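Local structure of SPbeta prophage-derived aminoglycoside N(3')-acetyltransferase-like protein YokD (Bacillus subtilis, 2NYG) at residues A[11-16]-A[242-247]; A[37-42]-A[113-118]; A[52-57]-A[120-125]. The protein probably acts as a CoA-dependent N-acetyltransferase of the antibiotic N-acetyltransferase family and may contribute to antibiotic resistance. All blocks are in the same frame, centred on the assembly; numbering follows the deposited sequence.

Contact 1: residues A[11-16]-A[242-247]; sequences FPRTKQ and VGSANC
Ser244 OG, within weak hydrogen-bonding reach of the backbone oxygens of Ser41 and Ile42, which share its one proton, lies alongside the Arg13 guanidinium at the tip of a two-residue beta hairpin. The pair illustrates how a flat cationic group can pack over a turn peptide without a hydrogen bond between them. Strands 238-242 and 245-251 are joined by a type II' turn, with Val242 N bonded to Ala245 O at 3.0 Å and a weaker bond returning from Ala245 N to Val242 O. Gly243, with phi 81°, takes the second position of the turn and has no side chain between its peptide and the arginine. The guanidinium comes down over the Gly243-Ser244 peptide: Arg13 NH1 lies 3.5 Å from Gly243 C, which is offset toward the rim of the group, while Ser244 N sits over its centre. A bend at chi2 (-67°) followed by a straight chi3 carries the group out from the 11-16 loop to the turn.

The backbone of Arg13 is also hydrogen-bonded to Trp44 and Asn46, so this residue ties the hairpin tip to the segment that borders the coenzyme site. On the same loop, Pro12 packs on Trp90 of the second subunit. Just before the guanidinium, Arg13 CD rests 3.9 Å from Gly243 CA.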
ATOM      1  N   PHE A  11      16.952  -4.667  19.732  1.00 48.07           N
ATOM      2  CA  PHE A  11      15.965  -5.733  19.907  1.00 47.76           C
ATOM      3  C   PHE A  11      14.754  -5.327  19.064  1.00 46.59           C
ATOM      4  O   PHE A  11      14.591  -4.154  18.738  1.00 48.76           O
ATOM      5  CB  PHE A  11      15.576  -5.872  21.384  1.00 46.62           C
ATOM      6  N   PRO A  12      13.887  -6.289  18.702  1.00 45.29           N
ATOM      7  CA  PRO A  12      12.706  -5.986  17.887  1.00 43.64           C
ATOM      8  C   PRO A  12      11.702  -5.010  18.505  1.00 42.93           C
ATOM      9  O   PRO A  12      11.343  -5.128  19.678  1.00 44.09           O
ATOM     10  CB  PRO A  12      12.069  -7.366  17.662  1.00 41.86           C
ATOM     11  CG  PRO A  12      13.161  -8.319  17.893  1.00 43.21           C
ATOM     12  CD  PRO A  12      13.922  -7.722  19.038  1.00 44.15           C
ATOM     13  N   ARG A  13      11.245  -4.051  17.707  1.00 41.78           N
ATOM     14  CA  ARG A  13      10.242  -3.100  18.174  1.00 41.36           C
ATOM     15  C   ARG A  13       8.910  -3.800  17.894  1.00 38.36           C
ATOM     16  O   ARG A  13       8.655  -4.214  16.770  1.00 36.62           O
ATOM     17  CB  ARG A  13      10.298  -1.794  17.371  1.00 45.58           C
ATOM     18  CG  ARG A  13      11.692  -1.328  16.978  1.00 48.02           C
ATOM     19  CD  ARG A  13      12.501  -0.915  18.170  1.00 50.79           C
ATOM     20  NE  ARG A  13      13.804  -0.420  17.759  1.00 54.81           N
ATOM     21  CZ  ARG A  13      14.668   0.174  18.575  1.00 58.66           C
ATOM     22  NH1 ARG A  13      14.373   0.343  19.856  1.00 59.18           N
ATOM     23  NH2 ARG A  13      15.823   0.627  18.100  1.00 61.85           N
ATOM     24  N   THR A  14       8.068  -3.939  18.911  1.00 36.92           N
ATOM     25  CA  THR A  14       6.781  -4.595  18.735  1.00 35.50           C
ATOM     26  C   THR A  14       5.607  -3.672  19.015  1.00 35.05           C
ATOM     27  O   THR A  14       5.768  -2.574  19.552  1.00 33.96           O
ATOM     28  CB  THR A  14       6.644  -5.821  19.658  1.00 35.81           C
ATOM     29  OG1 THR A  14       6.698  -5.393  21.021  1.00 34.59           O
ATOM     30  CG2 THR A  14       7.768  -6.820  19.399  1.00 33.16           C
ATOM     31  N   LYS A  15       4.423  -4.142  18.640  1.00 34.45           N
ATOM     32  CA  LYS A  15       3.198  -3.404  18.865  1.00 36.63           C
ATOM     33  C   LYS A  15       3.165  -2.917  20.306  1.00 38.00           C
ATOM     34  O   LYS A  15       2.859  -1.771  20.581  1.00 36.90           O
ATOM     35  CB  LYS A  15       1.990  -4.303  18.625  1.00 37.46           C
ATOM     36  CG  LYS A  15       0.665  -3.584  18.785  1.00 40.80           C
ATOM     37  CD  LYS A  15      -0.502  -4.537  18.654  1.00 44.57           C
ATOM     38  CE  LYS A  15      -0.554  -5.498  19.832  1.00 46.66           C
ATOM     39  NZ  LYS A  15      -1.594  -6.546  19.650  1.00 49.67           N
ATOM     40  N   GLN A  16       3.506  -3.810  21.220  1.00 38.57           N
ATOM     41  CA  GLN A  16       3.506  -3.510  22.644  1.00 40.15           C
ATOM     42  C   GLN A  16       4.574  -2.523  23.084  1.00 38.06           C
ATOM     43  O   GLN A  16       4.313  -1.654  23.916  1.00 37.03           O
ATOM     44  CB  GLN A  16       3.686  -4.800  23.436  1.00 43.66           C
ATOM     45  CG  GLN A  16       3.630  -4.634  24.950  1.00 50.19           C
ATOM     46  CD  GLN A  16       4.166  -5.858  25.671  1.00 55.93           C
ATOM     47  OE1 GLN A  16       3.979  -6.985  25.206  1.00 58.66           O
ATOM     48  NE2 GLN A  16       4.826  -5.639  26.816  1.00 58.01           N
ATOM     49  N   VAL A 242      10.220   6.691  20.064  1.00 40.47           N
ATOM     50  CA  VAL A 242       9.280   5.601  19.819  1.00 39.99           C
ATOM     51  C   VAL A 242      10.143   4.602  19.062  1.00 40.79           C
ATOM     52  O   VAL A 242      10.292   4.680  17.837  1.00 40.96           O
ATOM     53  CB  VAL A 242       8.099   6.038  18.948  1.00 38.90           C
ATOM     54  CG1 VAL A 242       7.314   4.832  18.504  1.00 38.17           C
ATOM     55  CG2 VAL A 242       7.208   6.964  19.734  1.00 40.88           C
ATOM     56  N   GLY A 243      10.729   3.671  19.804  1.00 40.27           N
ATOM     57  CA  GLY A 243      11.633   2.721  19.189  1.00 42.51           C
ATOM     58  C   GLY A 243      12.953   3.466  19.061  1.00 43.36           C
ATOM     59  O   GLY A 243      13.490   3.964  20.055  1.00 44.53           O
ATOM     60  N   SER A 244      13.495   3.569  17.856  1.00 42.50           N
ATOM     61  CA  SER A 244      14.743   4.306  17.714  1.00 42.91           C
ATOM     62  C   SER A 244      14.500   5.639  16.996  1.00 42.38           C
ATOM     63  O   SER A 244      15.437   6.377  16.701  1.00 43.23           O
ATOM     64  CB  SER A 244      15.795   3.458  16.987  1.00 40.71           C
ATOM     65  OG  SER A 244      15.374   3.114  15.690  1.00 44.80           O
ATOM     66  N   ALA A 245      13.228   5.955  16.753  1.00 41.71           N
ATOM     67  CA  ALA A 245      12.850   7.196  16.087  1.00 39.67           C
ATOM     68  C   ALA A 245      12.616   8.312  17.086  1.00 38.94           C
ATOM     69  O   ALA A 245      12.092   8.086  18.168  1.00 38.76           O
ATOM     70  CB  ALA A 245      11.595   6.987  15.258  1.00 42.56           C
ATOM     71  N   ASN A 246      13.009   9.522  16.704  1.00 39.60           N
ATOM     72  CA  ASN A 246      12.850  10.708  17.549  1.00 38.19           C
ATOM     73  C   ASN A 246      11.506  11.318  17.265  1.00 36.79           C
ATOM     74  O   ASN A 246      11.181  11.613  16.118  1.00 37.62           O
ATOM     75  CB  ASN A 246      13.951  11.728  17.252  1.00 37.90           C
ATOM     76  CG  ASN A 246      15.296  11.276  17.751  1.00 38.93           C
ATOM     77  OD1 ASN A 246      16.229  11.098  16.972  1.00 40.09           O
ATOM     78  ND2 ASN A 246      15.404  11.078  19.061  1.00 39.05           N
ATOM     79  N   CYS A 247      10.723  11.530  18.308  1.00 36.46           N
ATOM     80  CA  CYS A 247       9.390  12.067  18.090  1.00 36.70           C
ATOM     81  C   CYS A 247       9.000  13.279  18.914  1.00 37.54           C
ATOM     82  O   CYS A 247       9.577  13.570  19.966  1.00 38.86           O
ATOM     83  CB  CYS A 247       8.343  10.981  18.362  1.00 35.66           C
ATOM     84  SG  CYS A 247       8.690   9.355  17.681  1.00 37.40           S
TER

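Contact 2: residues A[37-42]-A[113-118]; sequences SSLSSI and GQIVEL. With COA (coenzyme A), chain G.
Two flat groups frame the meeting of Leu39 and Gln114: the adenine of coenzyme A and the Gln114 amide. Leu39 lies over one face of the adenine, its CG 3.8 Å from C4A, and its CD2 branch approaches Gln114 OE1 at 3.7 Å. Over one face of the Gln114 amide lies the ribose methylene C5B, 3.3 Å from Gln114 CD. Gln114 and residues 39-42 belong to the coenzyme A site, which shows how a loop and a helix start can share a diphosphate. Leu39 N donates to O1A of coenzyme A over 3.0 Å (N-H...acceptor angle 150°), and Gln114 N, in the first turn of helix 114-119, donates to its O2A; the helix end would probably help to balance the phosphate charge. Ser38 OG gives a hydrogen bond to coenzyme O5A while accepting one from Ser41 N, an ST motif. Away from the phosphates the contact turns apolar: Ile115 CD1 packs on Leu39 CB at 3.9 Å, and Ser37 OG rests against Ile115 CB. The 37-42 loop follows strand 32-37 and leads toward helix 48-60, whose Val52 packs on Ile115; Met68 of strand 65-69 touches Ile115 and Val116.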
ATOM      1  N   SER A  37       4.694   9.940   9.753  1.00 27.50           N
ATOM      2  CA  SER A  37       5.645   8.910  10.131  1.00 28.10           C
ATOM      3  C   SER A  37       6.754   8.542   9.167  1.00 27.92           C
ATOM      4  O   SER A  37       6.812   9.010   8.039  1.00 29.32           O
ATOM      5  CB  SER A  37       4.864   7.641  10.477  1.00 27.99           C
ATOM      6  OG  SER A  37       3.841   7.401   9.520  1.00 27.43           O
ATOM      7  N   SER A  38       7.632   7.683   9.664  1.00 28.31           N
ATOM      8  CA  SER A  38       8.760   7.124   8.939  1.00 29.95           C
ATOM      9  C   SER A  38       8.900   5.730   9.535  1.00 31.87           C
ATOM     10  O   SER A  38       9.453   5.561  10.630  1.00 33.36           O
ATOM     11  CB  SER A  38      10.046   7.907   9.201  1.00 32.02           C
ATOM     12  OG  SER A  38      11.196   7.109   8.933  1.00 30.84           O
ATOM     13  N   LEU A  39       8.389   4.729   8.832  1.00 31.50           N
ATOM     14  CA  LEU A  39       8.472   3.378   9.345  1.00 32.20           C
ATOM     15  C   LEU A  39       9.906   2.944   9.653  1.00 32.33           C
ATOM     16  O   LEU A  39      10.136   2.312  10.675  1.00 34.21           O
ATOM     17  CB  LEU A  39       7.816   2.389   8.373  1.00 30.93           C
ATOM     18  CG  LEU A  39       7.996   0.901   8.725  1.00 29.89           C
ATOM     19  CD1 LEU A  39       7.624   0.667  10.176  1.00 28.97           C
ATOM     20  CD2 LEU A  39       7.151   0.032   7.800  1.00 26.45           C
ATOM     21  N   SER A  40      10.864   3.290   8.798  1.00 32.93           N
ATOM     22  CA  SER A  40      12.252   2.889   9.026  1.00 33.60           C
ATOM     23  C   SER A  40      12.969   3.544  10.211  1.00 33.61           C
ATOM     24  O   SER A  40      13.802   2.920  10.859  1.00 33.48           O
ATOM     25  CB  SER A  40      13.077   3.098   7.750  1.00 35.98           C
ATOM     26  OG  SER A  40      13.029   4.439   7.303  1.00 38.24           O
ATOM     27  N   SER A  41      12.636   4.790  10.499  1.00 32.40           N
ATOM     28  CA  SER A  41      13.263   5.512  11.584  1.00 34.14           C
ATOM     29  C   SER A  41      13.009   4.878  12.937  1.00 35.76           C
ATOM     30  O   SER A  41      13.582   5.285  13.951  1.00 35.27           O
ATOM     31  CB  SER A  41      12.728   6.928  11.621  1.00 35.21           C
ATOM     32  OG  SER A  41      11.329   6.888  11.797  1.00 37.46           O
ATOM     33  N   ILE A  42      12.139   3.880  12.956  1.00 36.37           N
ATOM     34  CA  ILE A  42      11.794   3.232  14.209  1.00 36.45           C
ATOM     35  C   ILE A  42      12.712   2.077  14.571  1.00 37.11           C
ATOM     36  O   ILE A  42      12.881   1.756  15.754  1.00 36.83           O
ATOM     37  CB  ILE A  42      10.344   2.710  14.176  1.00 35.66           C
ATOM     38  CG1 ILE A  42       9.378   3.870  13.948  1.00 35.52           C
ATOM     39  CG2 ILE A  42      10.014   2.013  15.484  1.00 35.44           C
ATOM     40  CD1 ILE A  42       7.956   3.425  13.739  1.00 34.35           C
ATOM     41  N   GLY A 113       4.877   7.945   3.059  1.00 38.30           N
ATOM     42  CA  GLY A 113       5.275   6.832   3.899  1.00 39.40           C
ATOM     43  C   GLY A 113       4.499   5.548   3.700  1.00 39.36           C
ATOM     44  O   GLY A 113       3.369   5.563   3.226  1.00 39.85           O
ATOM     45  N   GLN A 114       5.118   4.432   4.068  1.00 39.84           N
ATOM     46  CA  GLN A 114       4.500   3.129   3.944  1.00 40.74           C
ATOM     47  C   GLN A 114       3.313   2.978   4.881  1.00 39.51           C
ATOM     48  O   GLN A 114       2.271   2.448   4.492  1.00 40.48           O
ATOM     49  CB  GLN A 114       5.536   2.040   4.219  1.00 45.25           C
ATOM     50  CG  GLN A 114       6.507   1.866   3.061  1.00 54.58           C
ATOM     51  CD  GLN A 114       7.440   0.689   3.221  1.00 58.99           C
ATOM     52  OE1 GLN A 114       7.255  -0.163   4.099  1.00 61.95           O
ATOM     53  NE2 GLN A 114       8.450   0.631   2.349  1.00 63.18           N
ATOM     54  N   ILE A 115       3.471   3.437   6.118  1.00 35.63           N
ATOM     55  CA  ILE A 115       2.403   3.350   7.102  1.00 32.48           C
ATOM     56  C   ILE A 115       1.106   3.984   6.605  1.00 33.83           C
ATOM     57  O   ILE A 115       0.029   3.408   6.754  1.00 35.22           O
ATOM     58  CB  ILE A 115       2.828   4.001   8.411  1.00 28.87           C
ATOM     59  CG1 ILE A 115       3.822   3.091   9.122  1.00 28.43           C
ATOM     60  CG2 ILE A 115       1.627   4.253   9.292  1.00 26.95           C
ATOM     61  CD1 ILE A 115       4.653   3.780  10.193  1.00 27.99           C
ATOM     62  N   VAL A 116       1.203   5.166   6.010  1.00 33.21           N
ATOM     63  CA  VAL A 116       0.018   5.837   5.496  1.00 33.59           C
ATOM     64  C   VAL A 116      -0.585   5.063   4.339  1.00 33.89           C
ATOM     65  O   VAL A 116      -1.802   4.998   4.196  1.00 34.57           O
ATOM     66  CB  VAL A 116       0.341   7.263   5.002  1.00 34.90           C
ATOM     67  CG1 VAL A 116      -0.827   7.822   4.203  1.00 34.15           C
ATOM     68  CG2 VAL A 116       0.630   8.163   6.189  1.00 34.38           C
ATOM     69  N   GLU A 117       0.264   4.469   3.509  1.00 33.81           N
ATOM     70  CA  GLU A 117      -0.227   3.728   2.358  1.00 33.54           C
ATOM     71  C   GLU A 117      -1.031   2.508   2.792  1.00 32.00           C
ATOM     72  O   GLU A 117      -2.029   2.151   2.170  1.00 31.71           O
ATOM     73  CB  GLU A 117       0.938   3.317   1.444  1.00 33.30           C
ATOM     74  CG  GLU A 117       0.503   2.523   0.214  1.00 34.08           C
ATOM     75  CD  GLU A 117      -0.414   3.301  -0.721  1.00 36.64           C
ATOM     76  OE1 GLU A 117      -1.052   4.281  -0.291  1.00 37.39           O
ATOM     77  OE2 GLU A 117      -0.513   2.912  -1.899  1.00 41.11           O
ATOM     78  N   LEU A 118      -0.591   1.874   3.867  1.00 31.40           N
ATOM     79  CA  LEU A 118      -1.288   0.720   4.385  1.00 31.16           C
ATOM     80  C   LEU A 118      -2.483   1.169   5.226  1.00 31.59           C
ATOM     81  O   LEU A 118      -3.540   0.545   5.209  1.00 32.61           O
ATOM     82  CB  LEU A 118      -0.358  -0.111   5.250  1.00 28.79           C
ATOM     83  CG  LEU A 118      -1.092  -1.318   5.810  1.00 32.32           C
ATOM     84  CD1 LEU A 118      -1.508  -2.239   4.664  1.00 28.09           C
ATOM     85  CD2 LEU A 118      -0.212  -2.033   6.790  1.00 31.80           C
TER
HETATM   86  N1A COA G 301      10.789  -1.872  10.640  1.00 54.22           N
HETATM   87  C2A COA G 301      11.467  -0.709  10.253  1.00 51.57           C
HETATM   88  N3A COA G 301      11.564  -0.407   8.911  1.00 50.57           N
HETATM   89  C4A COA G 301      11.006  -1.236   7.961  1.00 51.38           C
HETATM   90  C5A COA G 301      10.311  -2.411   8.304  1.00 53.01           C
HETATM   91  C6A COA G 301      10.210  -2.734   9.668  1.00 53.88           C
HETATM   92  N6A COA G 301       9.571  -3.830  10.057  1.00 53.62           N
HETATM   93  N7A COA G 301       9.878  -3.008   7.155  1.00 52.73           N
HETATM   94  C8A COA G 301      10.284  -2.231   6.108  1.00 52.16           C
HETATM   95  N9A COA G 301      10.990  -1.124   6.622  1.00 52.08           N
HETATM   96  C1B COA G 301      11.647   0.001   5.915  1.00 53.43           C
HETATM   97  C2B COA G 301      11.954  -0.183   4.401  1.00 55.92           C
HETATM   98  O2B COA G 301      13.036  -1.096   4.116  1.00 52.43           O
HETATM   99  C3B COA G 301      12.256   1.239   3.962  1.00 57.72           C
HETATM  100  O3B COA G 301      13.679   1.399   4.252  1.00 64.29           O
HETATM  101  P3B COA G 301      14.796   1.973   3.207  1.00 68.04           P
HETATM  102  O7A COA G 301      14.124   2.375   1.871  1.00 68.68           O
HETATM  103  O8A COA G 301      15.784   0.882   2.868  1.00 68.49           O
HETATM  104  O9A COA G 301      15.506   3.131   3.861  1.00 66.83           O
HETATM  105  C4B COA G 301      11.346   2.121   4.860  1.00 55.95           C
HETATM  106  O4B COA G 301      11.014   1.291   5.996  1.00 55.01           O
HETATM  107  C5B COA G 301      10.018   2.592   4.175  1.00 51.41           C
HETATM  108  O5B COA G 301       9.312   3.396   5.167  1.00 48.30           O
HETATM  109  P1A COA G 301       8.705   4.805   4.761  1.00 44.27           P
HETATM  110  O1A COA G 301       8.059   5.467   5.934  1.00 46.02           O
HETATM  111  O2A COA G 301       7.710   4.639   3.605  1.00 46.50           O
HETATM  112  O3A COA G 301       9.957   5.550   4.232  1.00 48.96           O
HETATM  113  P2A COA G 301      11.118   6.217   5.117  1.00 50.55           P
HETATM  114  O4A COA G 301      12.404   5.569   4.747  1.00 52.13           O
HETATM  115  O5A COA G 301      10.892   6.093   6.620  1.00 51.41           O
HETATM  116  O6A COA G 301      10.940   7.755   4.609  1.00 53.90           O
HETATM  117  CBP COA G 301       9.254   9.640   4.782  1.00 54.49           C
HETATM  118  CCP COA G 301      10.352   8.757   5.447  1.00 55.10           C
HETATM  119  CDP COA G 301       9.437   9.678   3.245  1.00 51.86           C
HETATM  120  CEP COA G 301       7.893   9.036   5.196  1.00 54.17           C
HETATM  121  CAP COA G 301       9.484  11.125   5.228  1.00 53.93           C
HETATM  122  OAP COA G 301      10.675  11.147   6.047  1.00 54.11           O
HETATM  123  C9P COA G 301       8.326  11.766   6.031  1.00 54.29           C
HETATM  124  O9P COA G 301       8.650  12.180   7.288  1.00 60.05           O
HETATM  125  N8P COA G 301       7.044  11.924   5.609  1.00 53.64           N
HETATM  126  C7P COA G 301       5.970  12.377   6.522  1.00 50.86           C
HETATM  127  C6P COA G 301       4.625  11.639   6.457  1.00 53.75           C

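Contact 3: residues A[52-57]-A[120-125]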
ATOM      1  N   VAL A  52       2.546  -0.903  13.811  1.00 28.48           N
ATOM      2  CA  VAL A  52       2.611   0.480  14.235  1.00 27.80           C
ATOM      3  C   VAL A  52       1.210   1.046  14.239  1.00 28.55           C
ATOM      4  O   VAL A  52       0.857   1.810  15.124  1.00 30.29           O
ATOM      5  CB  VAL A  52       3.543   1.333  13.307  1.00 28.09           C
ATOM      6  CG1 VAL A  52       3.623   2.789  13.798  1.00 25.06           C
ATOM      7  CG2 VAL A  52       4.938   0.732  13.300  1.00 28.56           C
ATOM      8  N   ILE A  53       0.406   0.653  13.260  1.00 26.79           N
ATOM      9  CA  ILE A  53      -0.961   1.137  13.170  1.00 27.01           C
ATOM     10  C   ILE A  53      -1.801   0.678  14.358  1.00 28.84           C
ATOM     11  O   ILE A  53      -2.606   1.425  14.888  1.00 28.49           O
ATOM     12  CB  ILE A  53      -1.642   0.632  11.897  1.00 27.07           C
ATOM     13  CG1 ILE A  53      -0.917   1.171  10.670  1.00 28.86           C
ATOM     14  CG2 ILE A  53      -3.111   1.030  11.903  1.00 25.92           C
ATOM     15  CD1 ILE A  53      -1.404   0.570   9.387  1.00 28.22           C
ATOM     16  N   GLN A  54      -1.607  -0.563  14.775  1.00 30.15           N
ATOM     17  CA  GLN A  54      -2.367  -1.114  15.878  1.00 29.68           C
ATOM     18  C   GLN A  54      -1.929  -0.512  17.200  1.00 30.20           C
ATOM     19  O   GLN A  54      -2.724  -0.365  18.122  1.00 29.78           O
ATOM     20  CB  GLN A  54      -2.204  -2.622  15.876  1.00 26.48           C
ATOM     21  CG  GLN A  54      -2.540  -3.186  14.524  1.00 26.42           C
ATOM     22  CD  GLN A  54      -2.436  -4.682  14.464  1.00 30.06           C
ATOM     23  OE1 GLN A  54      -1.474  -5.273  14.952  1.00 30.75           O
ATOM     24  NE2 GLN A  54      -3.420  -5.309  13.845  1.00 29.74           N
ATOM     25  N   ALA A  55      -0.656  -0.154  17.280  1.00 30.67           N
ATOM     26  CA  ALA A  55      -0.123   0.452  18.485  1.00 30.97           C
ATOM     27  C   ALA A  55      -0.750   1.837  18.610  1.00 31.13           C
ATOM     28  O   ALA A  55      -1.032   2.312  19.706  1.00 35.38           O
ATOM     29  CB  ALA A  55       1.398   0.552  18.393  1.00 28.39           C
ATOM     30  N   LEU A  56      -0.979   2.482  17.478  1.00 29.95           N
ATOM     31  CA  LEU A  56      -1.585   3.795  17.489  1.00 30.05           C
ATOM     32  C   LEU A  56      -3.025   3.675  17.926  1.00 31.05           C
ATOM     33  O   LEU A  56      -3.519   4.485  18.712  1.00 32.06           O
ATOM     34  CB  LEU A  56      -1.499   4.433  16.097  1.00 30.11           C
ATOM     35  CG  LEU A  56      -0.219   5.242  15.880  1.00 30.50           C
ATOM     36  CD1 LEU A  56       0.117   5.350  14.407  1.00 26.72           C
ATOM     37  CD2 LEU A  56      -0.405   6.607  16.514  1.00 27.66           C
ATOM     38  N   ILE A  57      -3.691   2.648  17.417  1.00 30.46           N
ATOM     39  CA  ILE A  57      -5.087   2.399  17.747  1.00 32.36           C
ATOM     40  C   ILE A  57      -5.243   1.980  19.214  1.00 34.83           C
ATOM     41  O   ILE A  57      -6.164   2.415  19.910  1.00 34.02           O
ATOM     42  CB  ILE A  57      -5.673   1.337  16.785  1.00 28.56           C
ATOM     43  CG1 ILE A  57      -5.883   1.981  15.418  1.00 24.42           C
ATOM     44  CG2 ILE A  57      -6.959   0.784  17.319  1.00 28.04           C
ATOM     45  CD1 ILE A  57      -6.506   1.114  14.387  1.00 24.35           C
ATOM     46  N   ARG A 120      -4.430   3.600   4.802  1.00 35.00           N
ATOM     47  CA  ARG A 120      -5.554   4.043   3.986  1.00 35.70           C
ATOM     48  C   ARG A 120      -6.512   2.928   3.612  1.00 35.08           C
ATOM     49  O   ARG A 120      -7.680   3.178   3.369  1.00 35.92           O
ATOM     50  CB  ARG A 120      -5.072   4.746   2.714  1.00 37.53           C
ATOM     51  CG  ARG A 120      -4.260   3.867   1.761  1.00 38.85           C
ATOM     52  CD  ARG A 120      -4.034   4.567   0.427  1.00 39.57           C
ATOM     53  NE  ARG A 120      -4.860   4.008  -0.641  1.00 43.03           N
ATOM     54  CZ  ARG A 120      -4.399   3.207  -1.599  1.00 43.25           C
ATOM     55  NH1 ARG A 120      -3.118   2.872  -1.624  1.00 42.07           N
ATOM     56  NH2 ARG A 120      -5.213   2.740  -2.534  1.00 43.56           N
ATOM     57  N   SER A 121      -6.033   1.700   3.551  1.00 34.05           N
ATOM     58  CA  SER A 121      -6.928   0.613   3.207  1.00 35.32           C
ATOM     59  C   SER A 121      -7.002  -0.368   4.367  1.00 35.45           C
ATOM     60  O   SER A 121      -7.089  -1.583   4.177  1.00 37.01           O
ATOM     61  CB  SER A 121      -6.456  -0.086   1.939  1.00 34.56           C
ATOM     62  OG  SER A 121      -5.248  -0.777   2.177  1.00 40.33           O
ATOM     63  N   TYR A 122      -6.953   0.186   5.576  1.00 34.97           N
ATOM     64  CA  TYR A 122      -7.035  -0.594   6.807  1.00 34.42           C
ATOM     65  C   TYR A 122      -8.515  -0.616   7.211  1.00 35.43           C
ATOM     66  O   TYR A 122      -9.237   0.360   7.006  1.00 34.16           O
ATOM     67  CB  TYR A 122      -6.205   0.064   7.909  1.00 32.33           C
ATOM     68  CG  TYR A 122      -5.935  -0.821   9.101  1.00 32.77           C
ATOM     69  CD1 TYR A 122      -4.981  -1.836   9.038  1.00 33.00           C
ATOM     70  CD2 TYR A 122      -6.609  -0.626  10.309  1.00 33.52           C
ATOM     71  CE1 TYR A 122      -4.694  -2.633  10.156  1.00 33.70           C
ATOM     72  CE2 TYR A 122      -6.331  -1.420  11.430  1.00 32.71           C
ATOM     73  CZ  TYR A 122      -5.370  -2.419  11.346  1.00 32.13           C
ATOM     74  OH  TYR A 122      -5.067  -3.189  12.440  1.00 31.71           O
ATOM     75  N   PRO A 123      -8.977  -1.728   7.803  1.00 35.87           N
ATOM     76  CA  PRO A 123     -10.382  -1.825   8.207  1.00 35.84           C
ATOM     77  C   PRO A 123     -10.864  -0.644   9.034  1.00 36.00           C
ATOM     78  O   PRO A 123     -10.307  -0.340  10.098  1.00 34.98           O
ATOM     79  CB  PRO A 123     -10.426  -3.130   8.998  1.00 34.13           C
ATOM     80  CG  PRO A 123      -9.291  -3.920   8.436  1.00 35.71           C
ATOM     81  CD  PRO A 123      -8.216  -2.889   8.294  1.00 35.18           C
ATOM     82  N   GLU A 124     -11.891   0.027   8.521  1.00 36.99           N
ATOM     83  CA  GLU A 124     -12.526   1.155   9.198  1.00 38.97           C
ATOM     84  C   GLU A 124     -11.929   2.548   9.009  1.00 38.66           C
ATOM     85  O   GLU A 124     -12.360   3.506   9.643  1.00 40.20           O
ATOM     86  CB  GLU A 124     -12.652   0.825  10.680  1.00 42.36           C
ATOM     87  CG  GLU A 124     -13.212  -0.574  10.891  1.00 47.40           C
ATOM     88  CD  GLU A 124     -14.447  -0.588  11.742  1.00 50.33           C
ATOM     89  OE1 GLU A 124     -14.305  -0.502  12.980  1.00 52.26           O
ATOM     90  OE2 GLU A 124     -15.556  -0.675  11.169  1.00 52.23           O
ATOM     91  N   VAL A 125     -10.952   2.659   8.123  1.00 38.01           N
ATOM     92  CA  VAL A 125     -10.323   3.934   7.833  1.00 38.36           C
ATOM     93  C   VAL A 125     -11.051   4.628   6.680  1.00 39.15           C
ATOM     94  O   VAL A 125     -11.312   4.021   5.643  1.00 38.78           O
ATOM     95  CB  VAL A 125      -8.854   3.738   7.440  1.00 36.97           C
ATOM     96  CG1 VAL A 125      -8.243   5.066   7.017  1.00 37.53           C
ATOM     97  CG2 VAL A 125      -8.095   3.138   8.594  1.00 33.48           C
TER
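A single tyrosine docking on a helix defines this partly buried contact: Tyr122, in the loop between helix 114-119 and strand 126-127, reaches across to Ile53, Gln54 and Ile57 of helix 48-60. It is a worked example of an aromatic side chain that uses both its ring face and its hydroxyl. Ile53 CG2 stands over the middle of the Tyr122 ring in a CH-pi contact, 4.0 Å from the centroid and 9° off the ring normal. The opposite face is met by the next residue in the chain, Pro123, through its CD, so aliphatic groups touch both faces, centrally on one and near the rim on the other. One turn further along the helix, Ile57 CD1 comes obliquely to Tyr122 CE2 at 3.9 Å. The phenol oxygen accepts from the Gln54 amide: NE2 donates to Tyr122 OH over 3.0 Å, with an N-H...acceptor angle of 155° and the oxygen close to the amide plane. Amide and ring planes stand 82° apart, and NE2 lies at the ring's edge, near its plane. With chi1 of Tyr122 near 180°, CG stands opposite the backbone N and the ring reaches across to the helix; the tyrosine carbonyl closes a type II turn, accepting from Val125 N.

Tyr105 of the second subunit meets the Tyr122 ring and packs on Gln54 and Pro123, which places the contact at the dimer interface. Within the chain, Ile53 also packs on Leu118 and Phe119 of helix 114-119, and Ile57 on Trp138 of strand 135-139.

Overall arrangement
The contacts differ in depth: contact 1 lies at the surface, contact 3 is partly buried and contact 2 is buried. In contact 1 a charged plane lies on a turn peptide; contact 2 joins phosphate-binding polar groups to an apolar patch; contact 3 is largely aromatic and aliphatic, with one side-chain hydrogen bond. Contact 2 touches both others, its centre about 12 Å from the centre of each. The 37-42 loop touches contact 1 through Ser41 and Ile42, and Val52 of contact 3 packs on Leu39 and Ile42. Contacts 1 and 3 meet through Lys15 against Gln54 and Ala55, and both reach the second subunit.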